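Local coordinates for glutathione S-transferase-3 (Necator americanus, PDB 3W8S), which binds glutathione and probably catalyses its conjugation to electrophilic substrates, as a sigma-class member of the glutathione S-transferase superfamily, at residues F135-N138 / F139-S143; T171-I174 / F175-F178. All coordinates share one frame; numbering follows the deposited sequence.

Contact 1 (F135-N138 / F139-S143); sequences FMTN and FLKES. With GOL (glycerol), chain E.
F135 O accepts a weak bond from F139 N at 3.3 Å, the first of four i to i+4 bonds that cross between the segments in the last turns of alpha-helix 117-143, in the C-terminal helical domain. The same carbonyl oxygen lies at the edge of the F139 ring, near its plane. M136 O receives L140 N. The M136 side chain puts its methyl CE 4.3 Å from CD2 of F139, an apolar touch at an oblique angle. Both residues also pack on I91 of helix 82-101 and on F48 of the second subunit. T137 O holds K141 N at 2.8 Å. CG2 of T137 lies anti to its own N and meets K141 CE at 3.7 Å; OG1 bonds to F133 O. N138 O takes E142 N. N138 uses both ends of its amide. OD1 accepts from a water that in turn accepts from K141 NZ; ND2 donates to glycerol O1 at 2.7 Å. This glycerol, probably from the crystallisation liquor, bridges N138 to E142 and passes over one face of the F139 ring. E142 accepts through both carboxylate oxygens, OE1 from glycerol O3 at 2.9 Å and OE2 from glycerol O2 at 3.2 Å.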
loop_
_atom_site.group_PDB
_atom_site.type_symbol
_atom_site.label_atom_id
_atom_site.label_comp_id
_atom_site.label_asym_id
_atom_site.label_seq_id
_atom_site.Cartn_x
_atom_site.Cartn_y
_atom_site.Cartn_z
ATOM N N PHE A 135 3.828 2.450 17.650
ATOM C CA PHE A 135 2.413 2.303 17.180
ATOM C C PHE A 135 1.935 0.859 17.281
ATOM O O PHE A 135 0.773 0.643 17.595
ATOM C CB PHE A 135 2.255 2.787 15.721
ATOM C CG PHE A 135 2.563 4.270 15.563
ATOM C CD1 PHE A 135 2.040 5.193 16.469
ATOM C CD2 PHE A 135 3.345 4.733 14.493
ATOM C CE1 PHE A 135 2.313 6.562 16.347
ATOM C CE2 PHE A 135 3.593 6.121 14.322
ATOM C CZ PHE A 135 3.094 7.008 15.259
ATOM N N MET A 136 2.775 -0.109 16.909
ATOM C CA MET A 136 2.346 -1.526 16.967
ATOM C C MET A 136 2.061 -1.927 18.411
ATOM O O MET A 136 1.101 -2.687 18.689
ATOM C CB MET A 136 3.418 -2.463 16.414
ATOM C CG MET A 136 3.686 -2.276 14.896
ATOM S SD MET A 136 2.172 -2.461 13.889
ATOM C CE MET A 136 1.566 -0.730 13.769
ATOM N N THR A 137 2.923 -1.477 19.331
ATOM C CA THR A 137 2.649 -1.739 20.763
ATOM C C THR A 137 1.321 -1.167 21.268
ATOM O O THR A 137 0.645 -1.805 22.093
ATOM C CB THR A 137 3.805 -1.205 21.668
ATOM O OG1 THR A 137 5.057 -1.773 21.228
ATOM C CG2 THR A 137 3.541 -1.597 23.185
ATOM N N ASN A 138 0.897 0.011 20.793
ATOM C CA ASN A 138 -0.464 0.512 21.206
ATOM C C ASN A 138 -1.535 -0.481 20.737
ATOM O O ASN A 138 -2.524 -0.710 21.415
ATOM C CB ASN A 138 -0.776 1.835 20.534
ATOM C CG ASN A 138 0.147 2.928 20.949
ATOM O OD1 ASN A 138 0.849 2.825 21.981
ATOM N ND2 ASN A 138 0.192 4.010 20.123
ATOM N N PHE A 139 -1.381 -1.031 19.518
ATOM C CA PHE A 139 -2.370 -2.074 19.094
ATOM C C PHE A 139 -2.338 -3.295 20.040
ATOM O O PHE A 139 -3.365 -3.786 20.429
ATOM C CB PHE A 139 -2.171 -2.552 17.660
ATOM C CG PHE A 139 -2.788 -1.671 16.644
ATOM C CD1 PHE A 139 -4.095 -1.895 16.250
ATOM C CD2 PHE A 139 -2.061 -0.639 16.038
ATOM C CE1 PHE A 139 -4.671 -1.116 15.263
ATOM C CE2 PHE A 139 -2.612 0.159 15.045
ATOM C CZ PHE A 139 -3.932 -0.083 14.635
ATOM N N LEU A 140 -1.163 -3.760 20.423
ATOM C CA LEU A 140 -1.053 -4.964 21.265
ATOM C C LEU A 140 -1.592 -4.696 22.676
ATOM O O LEU A 140 -2.220 -5.595 23.269
ATOM C CB LEU A 140 0.420 -5.403 21.364
ATOM C CG LEU A 140 1.055 -5.915 20.048
ATOM C CD1 LEU A 140 2.524 -6.193 20.282
ATOM C CD2 LEU A 140 0.300 -7.206 19.606
ATOM N N LYS A 141 -1.372 -3.475 23.209
ATOM C CA LYS A 141 -2.031 -3.046 24.497
ATOM C C LYS A 141 -3.566 -3.060 24.405
ATOM O O LYS A 141 -4.233 -3.399 25.361
ATOM C CB LYS A 141 -1.513 -1.645 24.947
ATOM C CG LYS A 141 -0.043 -1.732 25.321
ATOM C CD LYS A 141 0.572 -0.372 25.684
ATOM C CE LYS A 141 1.940 -0.561 26.301
ATOM N NZ LYS A 141 2.556 0.807 26.454
ATOM N N GLU A 142 -4.122 -2.673 23.270
ATOM C CA GLU A 142 -5.579 -2.667 23.053
ATOM C C GLU A 142 -6.174 -4.099 22.780
ATOM O O GLU A 142 -7.284 -4.402 23.173
ATOM C CB GLU A 142 -5.949 -1.719 21.909
ATOM C CG GLU A 142 -5.800 -0.248 22.243
ATOM C CD GLU A 142 -5.614 0.633 21.018
ATOM O OE1 GLU A 142 -5.809 0.144 19.879
ATOM O OE2 GLU A 142 -5.272 1.833 21.190
ATOM N N SER A 143 -5.434 -4.977 22.110
ATOM C CA SER A 143 -6.005 -6.265 21.694
ATOM C C SER A 143 -6.212 -7.176 22.881
ATOM O O SER A 143 -7.193 -7.869 22.937
ATOM C CB SER A 143 -5.068 -7.013 20.734
ATOM O OG SER A 143 -4.153 -7.828 21.438
HETATM C C1 GOL E . -1.906 2.961 17.226
HETATM O O1 GOL E . -1.162 4.031 17.800
HETATM C C2 GOL E . -3.254 2.714 17.980
HETATM O O2 GOL E . -3.443 3.482 19.177
HETATM C C3 GOL E . -4.508 2.917 17.158
HETATM O O3 GOL E . -5.459 2.040 17.767
HETATM O O HOH W 1 2.811 1.523 23.353
#

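Contact 2 (T171-I174 / F175-F178); sequences TPTI and FDGF
I174 lays a methyl over the ring of its neighbour F175 in a run of beta turns between helices 155-170 and 179-189. Two type I turns, T171 to I174 and T173 to D176, are followed by a type II turn from F175 to F178. Each has its closing backbone bond: I174 N to T171 O, D176 N to T173 O and F178 N to F175 O. The middle one ties the two segments together at 2.9 Å. Its donor sits above the carbonyl plane, 57° out of it, rather than on a lone pair.

The apolar contact is a CH-pi interaction. Methyl CG2 of I174 lies 3.9 Å from the centroid of the F175 ring and only 10° off the ring normal. With CG1 of I174 anti to the backbone N (chi1 -164°), CG2 is left between N and the carbonyl carbon, on the side where the ring lies.

The D176 carboxylate folds back beside T173. OD2 packs 3.3 Å from T173 CB, a van der Waals contact. The polar bridge is made by a water, which accepts from F175 N and donates to P172 O, with a weak further bond to D176 OD1.

G177 takes a positive phi in the type II turn, and F178 follows at the N-cap position of helix 179-189. I174 packs on F167 and A168 of helix 155-170, and its O accepts a bond from R129 of helix 117-143. The F175 side chain touches A164 and A168 of helix 155-170 and I181 and K182 of helix 179-189.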
loop_
_atom_site.group_PDB
_atom_site.type_symbol
_atom_site.label_atom_id
_atom_site.label_comp_id
_atom_site.label_asym_id
_atom_site.label_seq_id
_atom_site.Cartn_x
_atom_site.Cartn_y
_atom_site.Cartn_z
ATOM N N THR A 171 20.837 -6.819 14.511
ATOM C CA THR A 171 20.587 -5.613 15.326
ATOM C C THR A 171 20.161 -6.109 16.692
ATOM O O THR A 171 18.934 -6.258 16.958
ATOM C CB THR A 171 19.515 -4.688 14.699
ATOM O OG1 THR A 171 19.912 -4.378 13.369
ATOM C CG2 THR A 171 19.372 -3.294 15.502
ATOM N N PRO A 172 21.141 -6.344 17.590
ATOM C CA PRO A 172 20.846 -7.045 18.848
ATOM C C PRO A 172 19.893 -6.267 19.768
ATOM O O PRO A 172 19.198 -6.848 20.589
ATOM C CB PRO A 172 22.232 -7.190 19.525
ATOM C CG PRO A 172 23.269 -6.819 18.481
ATOM C CD PRO A 172 22.546 -5.851 17.553
ATOM N N THR A 173 19.867 -4.954 19.648
ATOM C CA THR A 173 19.119 -4.167 20.601
ATOM C C THR A 173 17.707 -3.890 20.060
ATOM O O THR A 173 16.980 -3.047 20.593
ATOM C CB THR A 173 19.845 -2.841 20.800
ATOM O OG1 THR A 173 19.898 -2.175 19.526
ATOM C CG2 THR A 173 21.310 -3.107 21.324
ATOM N N ILE A 174 17.305 -4.595 18.988
ATOM C CA ILE A 174 16.075 -4.147 18.292
ATOM C C ILE A 174 14.846 -4.213 19.224
ATOM O O ILE A 174 13.945 -3.379 19.137
ATOM C CB ILE A 174 15.792 -4.953 16.986
ATOM C CG1 ILE A 174 14.768 -4.162 16.185
ATOM C CG2 ILE A 174 15.322 -6.377 17.341
ATOM C CD1 ILE A 174 14.466 -4.798 14.874
ATOM N N PHE A 175 14.801 -5.198 20.148
ATOM C CA PHE A 175 13.691 -5.284 21.131
ATOM C C PHE A 175 13.860 -4.443 22.405
ATOM O O PHE A 175 12.931 -4.415 23.244
ATOM C CB PHE A 175 13.424 -6.733 21.546
ATOM C CG PHE A 175 13.046 -7.626 20.398
ATOM C CD1 PHE A 175 11.903 -7.353 19.648
ATOM C CD2 PHE A 175 13.863 -8.725 20.059
ATOM C CE1 PHE A 175 11.573 -8.138 18.551
ATOM C CE2 PHE A 175 13.534 -9.523 18.984
ATOM C CZ PHE A 175 12.392 -9.222 18.218
ATOM N N ASP A 176 15.001 -3.745 22.570
ATOM C CA ASP A 176 15.217 -2.992 23.799
ATOM C C ASP A 176 14.128 -1.916 23.954
ATOM O O ASP A 176 13.986 -1.064 23.067
ATOM C CB ASP A 176 16.608 -2.353 23.883
ATOM C CG ASP A 176 17.759 -3.406 23.981
ATOM O OD1 ASP A 176 17.480 -4.605 24.024
ATOM O OD2 ASP A 176 18.945 -3.009 23.987
ATOM N N GLY A 177 13.374 -1.967 25.068
ATOM C CA GLY A 177 12.264 -1.027 25.328
ATOM C C GLY A 177 10.924 -1.390 24.704
ATOM O O GLY A 177 9.929 -0.676 24.916
ATOM N N PHE A 178 10.883 -2.529 23.998
ATOM C CA PHE A 178 9.678 -3.026 23.399
ATOM C C PHE A 178 9.441 -4.529 23.740
ATOM O O PHE A 178 9.461 -5.407 22.839
ATOM C CB PHE A 178 9.734 -2.790 21.867
ATOM C CG PHE A 178 9.851 -1.339 21.509
ATOM C CD1 PHE A 178 8.753 -0.502 21.615
ATOM C CD2 PHE A 178 11.089 -0.815 21.143
ATOM C CE1 PHE A 178 8.882 0.867 21.331
ATOM C CE2 PHE A 178 11.233 0.537 20.829
ATOM C CZ PHE A 178 10.103 1.370 20.909
HETATM O O HOH W 2 16.878 -6.762 21.543
#

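Contact 1 is a regular helix end, while contact 2 is an irregular loop on the surface. Their centres are about 17 Å apart. Contact 1 is partly buried, with M136 and T137 buried and the N138, K141 and E142 side exposed. In contact 2, I174 alone of the touching residues is buried. Repeated i to i+4 bonds give way to successive i to i+3 turn bonds. Both use a water bridge, and contact 1 has a glycerol as well. Contact 1 belongs to helix 117-143 and contact 2 packs against it; both touch helix 179-189. They meet where T137 OG1 lies 3.9 Å from F178 CD1. Contact 1 also reaches the second subunit, whereas no other chain of the assembly touches contact 2.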